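Local coordinates for protein peptidoglycan hydrolase FlgJ (Sphingomonas sp. A1, PDB 2ZYC) that probably cleaves the glycan strands of peptidoglycan through its C-terminal family 73 glycosidase domain, so that the flagellar rod can be assembled across the periplasm, at residues A[87-91]-A[92-96]. The protein carries 2 engineered substitutions. Numbering follows the deposited sequence. Where two conformers were deposited one is given.
Sequences RAYDS and YEQAF
With chi1 at 63°, Ser91 places OG between its own backbone N and carbonyl carbon, where it accepts the amide N-H of Gln94 at 3.0 Å (OG to N); Gln94 in turn sets CG opposite its backbone N (chi1 -167°) and runs extended back to the residues ahead of the helix. This is an N-cap, a serine hydroxyl closing the first turn of helix 92-105, and the regular helical bond from Ala95 N to Ser91 O follows at once. The glutamine adds a second bond, to the residue before the cap: in one of its two conformers, Gln94 OE1 receives Asp90 N at 2.7 Å, the donor lying almost on the line of the amide C=O. In that same conformer the Asp90 carboxylate appears close by, OD2 standing some 3.3 Å from Gln94 OE1 as a second acceptor without bonding to it. Tyr89 lays one ring face over the helix backbone, with Ala95 CA 3.6 Å from the ring centroid in a CH-pi contact and Ala95 CB 3.4 Å from CD2. Farther along the ring, a water donates to both Tyr89 OH and Ala95 O, while the hydroxyl also bonds Asp98. Two side-chain-to-backbone bonds thus brace the bend by which strand 82-88 passes into the helix, and the helix end may partly offset the repulsion between the Asp90 carboxylate and Gln94 OE1.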
loop_
_atom_site.group_PDB
_atom_site.type_symbol
_atom_site.label_atom_id
_atom_site.label_comp_id
_atom_site.label_asym_id
_atom_site.label_seq_id
_atom_site.Cartn_x
_atom_site.Cartn_y
_atom_site.Cartn_z
ATOM N N ARG A 87 -1.057 -13.366 1.836
ATOM C CA ARG A 87 -0.132 -13.594 0.733
ATOM C C ARG A 87 1.295 -13.276 1.178
ATOM O O ARG A 87 1.504 -12.416 2.034
ATOM C CB ARG A 87 -0.518 -12.728 -0.464
ATOM C CG ARG A 87 -1.958 -12.953 -0.915
ATOM C CD ARG A 87 -2.281 -12.176 -2.190
ATOM N NE ARG A 87 -3.693 -12.322 -2.551
ATOM C CZ ARG A 87 -4.228 -11.907 -3.695
ATOM N NH1 ARG A 87 -3.477 -11.329 -4.613
ATOM N NH2 ARG A 87 -5.526 -12.076 -3.926
ATOM N N ALA A 88 2.259 -13.995 0.618
ATOM C CA ALA A 88 3.676 -13.671 0.822
ATOM C C ALA A 88 4.396 -13.628 -0.513
ATOM O O ALA A 88 4.047 -14.362 -1.453
ATOM C CB ALA A 88 4.340 -14.672 1.770
ATOM N N TYR A 89 5.410 -12.769 -0.589
ATOM C CA TYR A 89 6.077 -12.473 -1.847
ATOM C C TYR A 89 7.588 -12.601 -1.674
ATOM O O TYR A 89 8.067 -12.772 -0.558
ATOM C CB TYR A 89 5.737 -11.051 -2.292
ATOM C CG TYR A 89 4.255 -10.758 -2.372
ATOM C CD1 TYR A 89 3.499 -11.188 -3.466
ATOM C CD2 TYR A 89 3.612 -10.053 -1.350
ATOM C CE1 TYR A 89 2.126 -10.903 -3.551
ATOM C CE2 TYR A 89 2.247 -9.765 -1.417
ATOM C CZ TYR A 89 1.514 -10.196 -2.522
ATOM O OH TYR A 89 0.172 -9.905 -2.576
ATOM N N ASP A 90 8.320 -12.497 -2.782
ATOM C CA ASP A 90 9.785 -12.558 -2.764
ATOM C C ASP A 90 10.441 -11.178 -2.649
ATOM O O ASP A 90 11.653 -11.092 -2.434
ATOM C CB ASP A 90 10.318 -13.259 -4.019
ATOM C CG ASP A 90 9.685 -14.620 -4.260
ATOM O OD1 ASP A 90 9.495 -15.394 -3.292
ATOM O OD2 ASP A 90 9.391 -14.918 -5.436
ATOM N N SER A 91 9.643 -10.115 -2.788
ATOM C CA SER A 91 10.123 -8.728 -2.782
ATOM C C SER A 91 8.978 -7.714 -2.693
ATOM O O SER A 91 7.823 -8.062 -2.944
ATOM C CB SER A 91 10.928 -8.441 -4.055
ATOM O OG SER A 91 10.103 -8.558 -5.208
ATOM N N TYR A 92 9.300 -6.460 -2.356
ATOM C CA TYR A 92 8.333 -5.353 -2.476
ATOM C C TYR A 92 7.855 -5.188 -3.917
ATOM O O TYR A 92 6.672 -4.938 -4.165
ATOM C CB TYR A 92 8.918 -4.020 -1.977
ATOM C CG TYR A 92 9.041 -3.884 -0.470
ATOM C CD1 TYR A 92 8.288 -4.681 0.400
ATOM C CD2 TYR A 92 9.896 -2.926 0.084
ATOM C CE1 TYR A 92 8.406 -4.543 1.790
ATOM C CE2 TYR A 92 10.012 -2.773 1.462
ATOM C CZ TYR A 92 9.270 -3.573 2.307
ATOM O OH TYR A 92 9.407 -3.406 3.668
ATOM N N GLU A 93 8.782 -5.331 -4.862
ATOM C CA GLU A 93 8.450 -5.320 -6.288
ATOM C C GLU A 93 7.302 -6.284 -6.617
ATOM O O GLU A 93 6.329 -5.889 -7.246
ATOM C CB GLU A 93 9.684 -5.635 -7.141
ATOM C CG GLU A 93 9.436 -5.623 -8.649
ATOM C CD GLU A 93 10.710 -5.776 -9.483
ATOM O OE1 GLU A 93 11.801 -6.012 -8.913
ATOM O OE2 GLU A 93 10.613 -5.659 -10.726
ATOM N N GLN A 94 7.430 -7.539 -6.189
ATOM C CA GLN A 94 6.400 -8.540 -6.464
ATOM C C GLN A 94 5.082 -8.161 -5.786
ATOM O O GLN A 94 4.010 -8.288 -6.384
ATOM C CB GLN A 94 6.849 -9.936 -6.021
ATOM C CG GLN A 94 5.953 -11.049 -6.563
ATOM C CD GLN A 94 6.350 -12.439 -6.105
ATOM O OE1 GLN A 94 7.067 -12.607 -5.124
ATOM N NE2 GLN A 94 5.879 -13.449 -6.825
ATOM N N ALA A 95 5.176 -7.697 -4.541
ATOM C CA ALA A 95 4.000 -7.275 -3.775
ATOM C C ALA A 95 3.250 -6.145 -4.475
ATOM O O ALA A 95 2.027 -6.178 -4.585
ATOM C CB ALA A 95 4.402 -6.856 -2.368
ATOM N N PHE A 96 3.989 -5.150 -4.963
ATOM C CA PHE A 96 3.384 -4.050 -5.714
ATOM C C PHE A 96 2.770 -4.514 -7.035
ATOM O O PHE A 96 1.711 -4.028 -7.429
ATOM C CB PHE A 96 4.402 -2.921 -5.956
ATOM C CG PHE A 96 4.457 -1.920 -4.844
ATOM C CD1 PHE A 96 3.585 -0.834 -4.831
ATOM C CD2 PHE A 96 5.363 -2.066 -3.802
ATOM C CE1 PHE A 96 3.629 0.106 -3.800
ATOM C CE2 PHE A 96 5.418 -1.132 -2.773
ATOM C CZ PHE A 96 4.543 -0.052 -2.769
HETATM O O HOH W 1 0.077 -6.945 -2.882
#